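PDB 5EHK: lantibiotic dehydratase from Microbispora corallina, which probably dehydrates serine and threonine residues of the precursor peptide of the lantibiotic NAI-107, using glutamate delivered by glutamyl-tRNA. Local coordinates for residues 665-677 and 680-693. Sequence-based numbering, arbitrary orientation.
Sequences PWDWGALSEMPFL and VRYGRTLLAAPLWR
Leu677 and Leu691 form a hydrogen-bonded pair in the antiparallel hairpin of strands 676-682 and 685-693: Leu677 N to Leu691 O and Leu691 N to Leu677 O both measure 2.8 Å. Their side chains run side by side on one face. The next pair, Phe676 and Trp692, is non-hydrogen-bonded and points to the other. With CG of Phe676 anti to the backbone N (chi1 172°), its ring lies beside Trp692, CD1 over one indole face, an oblique aromatic contact with planes inclined at 40°. Arg693 N continues the ladder to Pro675 O at 2.8 Å.

The Arg693 side chain, bent at chi3, runs along the backbone carbonyls of 672-674. Its NH1 donates to Ser672 O at 3.1 Å, near the guanidinium plane, whereas Glu673 OE1, 3.3 Å from NH1, makes a salt bridge that rests on charge, since no N-H is directed at it. A water joins Glu673 OE2 to NH1; the stronger salt bridge of this guanidinium runs from NE to Asp695 OD1.

Toward the Val680 and Ala688 end of the hairpin, Val680 CG1 sits over the Trp666 five-membered ring, 3.9 Å from its centroid and 14° off the normal, a CH-pi contact; Ala688 CB approaches Trp666 CD1 at 3.6 Å. Trp666 NE1 lies over one face of Trp668, whose opposite face receives Leu677 CD2.

Helix 460-471 packs on Trp666, Trp668 and Leu677, strand 760-763 flanks Pro690 to Trp692, and Trp721 O accepts from Trp692 NE1, while Met674 and Pro675 touch Ala467 of the second subunit, so the turn leading into the hairpin meets the other chain.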
ATOM      1  N   PRO A 665      13.215  16.717 -12.605  1.00 17.60           N
ATOM      2  CA  PRO A 665      13.747  16.285 -13.899  1.00 14.81           C
ATOM      3  C   PRO A 665      12.709  15.608 -14.774  1.00 15.84           C
ATOM      4  O   PRO A 665      11.634  15.259 -14.304  1.00 12.87           O
ATOM      5  CB  PRO A 665      14.792  15.269 -13.498  1.00 10.84           C
ATOM      6  CG  PRO A 665      15.299  15.780 -12.236  1.00 13.18           C
ATOM      7  CD  PRO A 665      14.115  16.338 -11.507  1.00 15.22           C
ATOM      8  N   TRP A 666      13.053  15.416 -16.042  1.00 21.27           N
ATOM      9  CA  TRP A 666      12.205  14.717 -16.994  1.00 19.62           C
ATOM     10  C   TRP A 666      11.936  13.285 -16.500  1.00 18.26           C
ATOM     11  O   TRP A 666      12.863  12.534 -16.165  1.00 10.38           O
ATOM     12  CB  TRP A 666      12.867  14.708 -18.387  1.00 18.37           C
ATOM     13  CG  TRP A 666      12.118  13.892 -19.386  1.00 14.67           C
ATOM     14  CD1 TRP A 666      12.343  12.585 -19.714  1.00 16.42           C
ATOM     15  CD2 TRP A 666      11.004  14.321 -20.167  1.00 13.52           C
ATOM     16  NE1 TRP A 666      11.439  12.176 -20.666  1.00 16.56           N
ATOM     17  CE2 TRP A 666      10.600  13.225 -20.956  1.00 18.32           C
ATOM     18  CE3 TRP A 666      10.304  15.529 -20.279  1.00 17.48           C
ATOM     19  CZ2 TRP A 666       9.516  13.300 -21.842  1.00 19.23           C
ATOM     20  CZ3 TRP A 666       9.228  15.608 -21.168  1.00 18.31           C
ATOM     21  CH2 TRP A 666       8.844  14.497 -21.929  1.00 20.15           C
ATOM     22  N   ASP A 667      10.655  12.921 -16.464  1.00 21.89           N
ATOM     23  CA  ASP A 667      10.260  11.610 -15.951  1.00 26.33           C
ATOM     24  C   ASP A 667       9.756  10.649 -17.059  1.00 24.83           C
ATOM     25  O   ASP A 667       8.701  10.863 -17.680  1.00 20.50           O
ATOM     26  CB  ASP A 667       9.230  11.788 -14.823  1.00 22.90           C
ATOM     27  CG  ASP A 667       8.847  10.478 -14.162  1.00 22.21           C
ATOM     28  OD1 ASP A 667       9.699   9.573 -14.090  1.00 27.36           O
ATOM     29  OD2 ASP A 667       7.710  10.371 -13.668  1.00 19.12           O
ATOM     30  N   TRP A 668      10.540   9.597 -17.296  1.00 21.80           N
ATOM     31  CA  TRP A 668      10.251   8.622 -18.343  1.00 22.89           C
ATOM     32  C   TRP A 668       9.260   7.579 -17.850  1.00 28.05           C
ATOM     33  O   TRP A 668       8.640   6.874 -18.651  1.00 23.88           O
ATOM     34  CB  TRP A 668      11.520   7.935 -18.839  1.00 22.88           C
ATOM     35  CG  TRP A 668      12.198   8.596 -20.037  1.00 26.15           C
ATOM     36  CD1 TRP A 668      13.491   9.042 -20.107  1.00 16.91           C
ATOM     37  CD2 TRP A 668      11.616   8.856 -21.326  1.00 22.75           C
ATOM     38  NE1 TRP A 668      13.746   9.555 -21.356  1.00 19.80           N
ATOM     39  CE2 TRP A 668      12.612   9.461 -22.121  1.00 22.92           C
ATOM     40  CE3 TRP A 668      10.354   8.639 -21.880  1.00 17.05           C
ATOM     41  CZ2 TRP A 668      12.384   9.848 -23.446  1.00 20.54           C
ATOM     42  CZ3 TRP A 668      10.128   9.030 -23.191  1.00 23.19           C
ATOM     43  CH2 TRP A 668      11.141   9.624 -23.961  1.00 16.80           C
ATOM     44  N   GLY A 669       9.128   7.471 -16.528  1.00 27.35           N
ATOM     45  CA  GLY A 669       8.167   6.556 -15.944  1.00 27.78           C
ATOM     46  C   GLY A 669       8.491   5.111 -16.257  1.00 24.86           C
ATOM     47  O   GLY A 669       9.657   4.716 -16.245  1.00 21.23           O
ATOM     48  N   ALA A 670       7.452   4.325 -16.522  1.00 25.16           N
ATOM     49  CA  ALA A 670       7.601   2.904 -16.839  1.00 24.04           C
ATOM     50  C   ALA A 670       8.515   2.704 -18.044  1.00 26.50           C
ATOM     51  O   ALA A 670       9.231   1.685 -18.138  1.00 26.12           O
ATOM     52  CB  ALA A 670       6.253   2.287 -17.120  1.00 23.28           C
ATOM     53  N   LEU A 671       8.516   3.701 -18.937  1.00 24.27           N
ATOM     54  CA  LEU A 671       9.253   3.623 -20.187  1.00 17.30           C
ATOM     55  C   LEU A 671      10.741   3.545 -19.967  1.00 19.80           C
ATOM     56  O   LEU A 671      11.493   3.317 -20.892  1.00 23.79           O
ATOM     57  CB  LEU A 671       8.909   4.781 -21.115  1.00 14.50           C
ATOM     58  CG  LEU A 671       7.623   4.549 -21.901  1.00 21.82           C
ATOM     59  CD1 LEU A 671       7.104   5.817 -22.545  1.00 21.31           C
ATOM     60  CD2 LEU A 671       7.860   3.459 -22.953  1.00 27.92           C
ATOM     61  N   SER A 672      11.162   3.657 -18.722  1.00 22.90           N
ATOM     62  CA  SER A 672      12.576   3.609 -18.400  1.00 22.54           C
ATOM     63  C   SER A 672      13.180   2.228 -18.680  1.00 23.59           C
ATOM     64  O   SER A 672      14.407   2.062 -18.694  1.00 22.84           O
ATOM     65  CB  SER A 672      12.777   4.042 -16.947  1.00 17.25           C
ATOM     66  OG  SER A 672      13.705   3.221 -16.286  1.00 21.91           O
ATOM     67  N   GLU A 673      12.316   1.248 -18.932  1.00 24.45           N
ATOM     68  CA  GLU A 673      12.771  -0.120 -19.172  1.00 29.76           C
ATOM     69  C   GLU A 673      13.251  -0.356 -20.615  1.00 31.46           C
ATOM     70  O   GLU A 673      13.971  -1.331 -20.874  1.00 33.21           O
ATOM     71  CB  GLU A 673      11.668  -1.125 -18.837  1.00 29.35           C
ATOM     72  CG  GLU A 673      11.185  -1.078 -17.392  1.00 39.96           C
ATOM     73  CD  GLU A 673      12.301  -1.358 -16.391  1.00 41.67           C
ATOM     74  OE1 GLU A 673      13.127  -2.264 -16.653  1.00 37.28           O
ATOM     75  OE2 GLU A 673      12.339  -0.675 -15.337  1.00 45.98           O
ATOM     76  N   MET A 674      12.847   0.529 -21.533  1.00 20.12           N
ATOM     77  CA  MET A 674      13.216   0.422 -22.932  1.00 21.99           C
ATOM     78  C   MET A 674      14.739   0.402 -23.054  1.00 26.91           C
ATOM     79  O   MET A 674      15.427   1.014 -22.236  1.00 25.90           O
ATOM     80  CB  MET A 674      12.619   1.578 -23.727  1.00 24.52           C
ATOM     81  CG  MET A 674      11.086   1.635 -23.757  1.00 25.72           C
ATOM     82  SD  MET A 674      10.387   0.355 -24.816  1.00 27.79           S
ATOM     83  CE  MET A 674      11.461   0.587 -26.214  1.00 33.25           C
ATOM     84  N   PRO A 675      15.276  -0.367 -24.021  1.00 23.79           N
ATOM     85  CA  PRO A 675      16.731  -0.464 -24.216  1.00 22.77           C
ATOM     86  C   PRO A 675      17.300   0.856 -24.701  1.00 23.79           C
ATOM     87  O   PRO A 675      18.444   1.196 -24.387  1.00 23.33           O
ATOM     88  CB  PRO A 675      16.882  -1.526 -25.313  1.00 25.34           C
ATOM     89  CG  PRO A 675      15.567  -1.543 -26.018  1.00 26.71           C
ATOM     90  CD  PRO A 675      14.530  -1.206 -24.975  1.00 27.70           C
ATOM     91  N   PHE A 676      16.505   1.595 -25.469  1.00 21.78           N
ATOM     92  CA  PHE A 676      16.910   2.929 -25.865  1.00 22.72           C
ATOM     93  C   PHE A 676      15.782   3.893 -25.684  1.00 23.09           C
ATOM     94  O   PHE A 676      14.658   3.610 -26.082  1.00 23.50           O
ATOM     95  CB  PHE A 676      17.405   2.996 -27.318  1.00 26.21           C
ATOM     96  CG  PHE A 676      17.646   4.401 -27.805  1.00 23.65           C
ATOM     97  CD1 PHE A 676      18.778   5.109 -27.392  1.00 27.59           C
ATOM     98  CD2 PHE A 676      16.739   5.024 -28.656  1.00 17.53           C
ATOM     99  CE1 PHE A 676      18.998   6.416 -27.819  1.00 24.85           C
ATOM    100  CE2 PHE A 676      16.956   6.317 -29.094  1.00 22.85           C
ATOM    101  CZ  PHE A 676      18.081   7.019 -28.672  1.00 26.57           C
ATOM    102  N   LEU A 677      16.113   5.033 -25.077  1.00 24.77           N
ATOM    103  CA  LEU A 677      15.229   6.194 -24.958  1.00 24.90           C
ATOM    104  C   LEU A 677      15.830   7.423 -25.643  1.00 26.08           C
ATOM    105  O   LEU A 677      16.965   7.821 -25.349  1.00 24.74           O
ATOM    106  CB  LEU A 677      14.950   6.507 -23.490  1.00 23.90           C
ATOM    107  CG  LEU A 677      13.977   5.574 -22.785  1.00 22.01           C
ATOM    108  CD1 LEU A 677      14.076   5.856 -21.331  1.00 20.20           C
ATOM    109  CD2 LEU A 677      12.532   5.771 -23.295  1.00 19.15           C
ATOM    110  N   VAL A 680      15.186  14.219 -25.468  1.00 18.92           N
ATOM    111  CA  VAL A 680      13.986  15.014 -25.715  1.00 25.09           C
ATOM    112  C   VAL A 680      14.317  16.505 -25.807  1.00 29.85           C
ATOM    113  O   VAL A 680      14.933  17.084 -24.906  1.00 29.34           O
ATOM    114  CB  VAL A 680      12.833  14.670 -24.723  1.00 24.79           C
ATOM    115  CG1 VAL A 680      13.365  13.887 -23.545  1.00 21.81           C
ATOM    116  CG2 VAL A 680      12.073  15.907 -24.279  1.00 21.87           C
ATOM    117  N   ARG A 681      13.949  17.107 -26.932  1.00 28.58           N
ATOM    118  CA  ARG A 681      14.295  18.496 -27.186  1.00 29.72           C
ATOM    119  C   ARG A 681      13.116  19.469 -27.220  1.00 28.45           C
ATOM    120  O   ARG A 681      12.097  19.225 -27.858  1.00 27.49           O
ATOM    121  CB  ARG A 681      15.154  18.614 -28.442  1.00 34.70           C
ATOM    122  CG  ARG A 681      15.794  19.982 -28.633  1.00 32.13           C
ATOM    123  CD  ARG A 681      17.040  19.864 -29.484  1.00 38.68           C
ATOM    124  NE  ARG A 681      16.732  19.439 -30.845  1.00 46.89           N
ATOM    125  CZ  ARG A 681      16.336  20.252 -31.815  1.00 42.13           C
ATOM    126  NH1 ARG A 681      16.181  21.544 -31.578  1.00 43.40           N
ATOM    127  NH2 ARG A 681      16.087  19.768 -33.022  1.00 44.78           N
ATOM    128  N   TYR A 682      13.279  20.560 -26.482  1.00 25.23           N
ATOM    129  CA  TYR A 682      12.327  21.654 -26.448  1.00 25.79           C
ATOM    130  C   TYR A 682      13.056  22.931 -26.841  1.00 26.69           C
ATOM    131  O   TYR A 682      13.932  23.395 -26.109  1.00 29.60           O
ATOM    132  CB  TYR A 682      11.763  21.766 -25.035  1.00 25.06           C
ATOM    133  CG  TYR A 682      10.741  22.844 -24.821  1.00 19.47           C
ATOM    134  CD1 TYR A 682       9.496  22.778 -25.427  1.00 20.60           C
ATOM    135  CD2 TYR A 682      10.996  23.897 -23.963  1.00 17.35           C
ATOM    136  CE1 TYR A 682       8.550  23.754 -25.210  1.00 17.72           C
ATOM    137  CE2 TYR A 682      10.056  24.880 -23.740  1.00 16.52           C
ATOM    138  CZ  TYR A 682       8.840  24.801 -24.359  1.00 15.64           C
ATOM    139  OH  TYR A 682       7.913  25.777 -24.119  1.00 26.81           O
ATOM    140  N   GLY A 683      12.716  23.486 -28.004  1.00 29.25           N
ATOM    141  CA  GLY A 683      13.536  24.513 -28.621  1.00 25.79           C
ATOM    142  C   GLY A 683      14.975  24.058 -28.782  1.00 29.24           C
ATOM    143  O   GLY A 683      15.258  23.117 -29.526  1.00 30.17           O
ATOM    144  N   ARG A 684      15.876  24.715 -28.055  1.00 27.47           N
ATOM    145  CA  ARG A 684      17.316  24.461 -28.118  1.00 27.76           C
ATOM    146  C   ARG A 684      17.767  23.605 -26.932  1.00 32.99           C
ATOM    147  O   ARG A 684      18.966  23.305 -26.787  1.00 28.35           O
ATOM    148  CB  ARG A 684      18.082  25.784 -28.158  1.00 32.14           C
ATOM    149  CG  ARG A 684      17.710  26.582 -29.408  1.00 48.51           C
ATOM    150  CD  ARG A 684      18.507  27.852 -29.672  1.00 46.66           C
ATOM    151  NE  ARG A 684      17.782  28.628 -30.674  1.00 53.71           N
ATOM    152  CZ  ARG A 684      17.352  29.873 -30.498  1.00 56.68           C
ATOM    153  NH1 ARG A 684      17.590  30.494 -29.353  1.00 54.73           N
ATOM    154  NH2 ARG A 684      16.685  30.494 -31.469  1.00 51.94           N
ATOM    155  N   THR A 685      16.804  23.263 -26.062  1.00 33.58           N
ATOM    156  CA  THR A 685      17.083  22.516 -24.829  1.00 29.55           C
ATOM    157  C   THR A 685      16.769  21.012 -24.844  1.00 25.90           C
ATOM    158  O   THR A 685      15.660  20.584 -25.156  1.00 25.30           O
ATOM    159  CB  THR A 685      16.306  23.107 -23.630  1.00 27.37           C
ATOM    160  OG1 THR A 685      16.576  24.506 -23.497  1.00 24.33           O
ATOM    161  CG2 THR A 685      16.711  22.419 -22.359  1.00 25.48           C
ATOM    162  N   LEU A 686      17.770  20.227 -24.463  1.00 26.46           N
ATOM    163  CA  LEU A 686      17.607  18.803 -24.171  1.00 27.63           C
ATOM    164  C   LEU A 686      17.198  18.581 -22.700  1.00 23.86           C
ATOM    165  O   LEU A 686      18.039  18.574 -21.795  1.00 20.83           O
ATOM    166  CB  LEU A 686      18.914  18.058 -24.462  1.00 26.80           C
ATOM    167  CG  LEU A 686      18.872  16.999 -25.564  1.00 29.53           C
ATOM    168  CD1 LEU A 686      18.546  17.649 -26.894  1.00 35.88           C
ATOM    169  CD2 LEU A 686      20.213  16.250 -25.617  1.00 29.78           C
ATOM    170  N   LEU A 687      15.895  18.434 -22.470  1.00 27.47           N
ATOM    171  CA  LEU A 687      15.363  18.163 -21.135  1.00 24.93           C
ATOM    172  C   LEU A 687      15.900  16.833 -20.577  1.00 24.27           C
ATOM    173  O   LEU A 687      16.085  16.684 -19.377  1.00 25.81           O
ATOM    174  CB  LEU A 687      13.830  18.111 -21.177  1.00 15.08           C
ATOM    175  CG  LEU A 687      13.146  19.379 -21.668  1.00 19.21           C
ATOM    176  CD1 LEU A 687      11.633  19.208 -21.755  1.00 13.64           C
ATOM    177  CD2 LEU A 687      13.505  20.539 -20.748  1.00 24.16           C
ATOM    178  N   ALA A 688      16.167  15.882 -21.469  1.00 22.07           N
ATOM    179  CA  ALA A 688      16.740  14.602 -21.098  1.00 22.24           C
ATOM    180  C   ALA A 688      17.630  14.164 -22.240  1.00 23.77           C
ATOM    181  O   ALA A 688      17.265  14.325 -23.399  1.00 25.55           O
ATOM    182  CB  ALA A 688      15.647  13.572 -20.853  1.00 17.35           C
ATOM    183  N   ALA A 689      18.803  13.637 -21.904  1.00 23.20           N
ATOM    184  CA  ALA A 689      19.761  13.133 -22.882  1.00 24.38           C
ATOM    185  C   ALA A 689      19.304  11.784 -23.470  1.00 29.40           C
ATOM    186  O   ALA A 689      18.436  11.116 -22.908  1.00 30.45           O
ATOM    187  CB  ALA A 689      21.139  13.001 -22.237  1.00 23.75           C
ATOM    188  N   PRO A 690      19.860  11.392 -24.630  1.00 31.25           N
ATOM    189  CA  PRO A 690      19.512  10.061 -25.134  1.00 32.95           C
ATOM    190  C   PRO A 690      20.138   8.980 -24.267  1.00 27.11           C
ATOM    191  O   PRO A 690      21.136   9.228 -23.591  1.00 27.36           O
ATOM    192  CB  PRO A 690      20.095  10.050 -26.559  1.00 32.34           C
ATOM    193  CG  PRO A 690      20.246  11.481 -26.914  1.00 34.83           C
ATOM    194  CD  PRO A 690      20.630  12.156 -25.623  1.00 32.10           C
ATOM    195  N   LEU A 691      19.545   7.791 -24.313  1.00 29.43           N
ATOM    196  CA  LEU A 691      19.712   6.790 -23.268  1.00 27.60           C
ATOM    197  C   LEU A 691      19.787   5.323 -23.719  1.00 26.67           C
ATOM    198  O   LEU A 691      18.848   4.808 -24.321  1.00 29.33           O
ATOM    199  CB  LEU A 691      18.509   6.929 -22.373  1.00 24.22           C
ATOM    200  CG  LEU A 691      18.886   7.240 -20.957  1.00 25.24           C
ATOM    201  CD1 LEU A 691      17.597   7.623 -20.234  1.00 20.79           C
ATOM    202  CD2 LEU A 691      19.535   5.975 -20.416  1.00 25.15           C
ATOM    203  N   TRP A 692      20.873   4.637 -23.385  1.00 24.77           N
ATOM    204  CA  TRP A 692      21.008   3.213 -23.728  1.00 26.71           C
ATOM    205  C   TRP A 692      21.155   2.327 -22.492  1.00 24.31           C
ATOM    206  O   TRP A 692      22.097   2.499 -21.719  1.00 22.50           O
ATOM    207  CB  TRP A 692      22.231   2.982 -24.635  1.00 28.60           C
ATOM    208  CG  TRP A 692      22.039   3.431 -26.040  1.00 28.74           C
ATOM    209  CD1 TRP A 692      21.515   2.704 -27.056  1.00 29.20           C
ATOM    210  CD2 TRP A 692      22.372   4.713 -26.587  1.00 30.14           C
ATOM    211  NE1 TRP A 692      21.488   3.450 -28.206  1.00 34.86           N
ATOM    212  CE2 TRP A 692      22.009   4.690 -27.944  1.00 34.45           C
ATOM    213  CE3 TRP A 692      22.935   5.875 -26.059  1.00 26.82           C
ATOM    214  CZ2 TRP A 692      22.192   5.784 -28.784  1.00 29.86           C
ATOM    215  CZ3 TRP A 692      23.108   6.955 -26.884  1.00 32.02           C
ATOM    216  CH2 TRP A 692      22.738   6.904 -28.239  1.00 32.40           C
ATOM    217  N   ARG A 693      20.255   1.369 -22.299  1.00 23.16           N
ATOM    218  CA  ARG A 693      20.452   0.421 -21.203  1.00 25.57           C
ATOM    219  C   ARG A 693      21.548  -0.534 -21.610  1.00 26.37           C
ATOM    220  O   ARG A 693      21.829  -0.664 -22.788  1.00 31.42           O
ATOM    221  CB  ARG A 693      19.193  -0.366 -20.873  1.00 29.77           C
ATOM    222  CG  ARG A 693      17.974   0.474 -20.523  1.00 29.31           C
ATOM    223  CD  ARG A 693      16.847  -0.418 -19.989  1.00 32.36           C
ATOM    224  NE  ARG A 693      17.295  -1.265 -18.890  1.00 29.67           N
ATOM    225  CZ  ARG A 693      16.751  -1.234 -17.684  1.00 25.04           C
ATOM    226  NH1 ARG A 693      15.727  -0.428 -17.446  1.00 26.23           N
ATOM    227  NH2 ARG A 693      17.217  -2.018 -16.733  1.00 25.05           N
TER
HETATM  228  O   HOH W   1      14.653  -0.260 -14.579  1.00 21.91           O
HETATM  229  O   HOH W   2      16.838   3.468 -21.954  1.00 27.94           O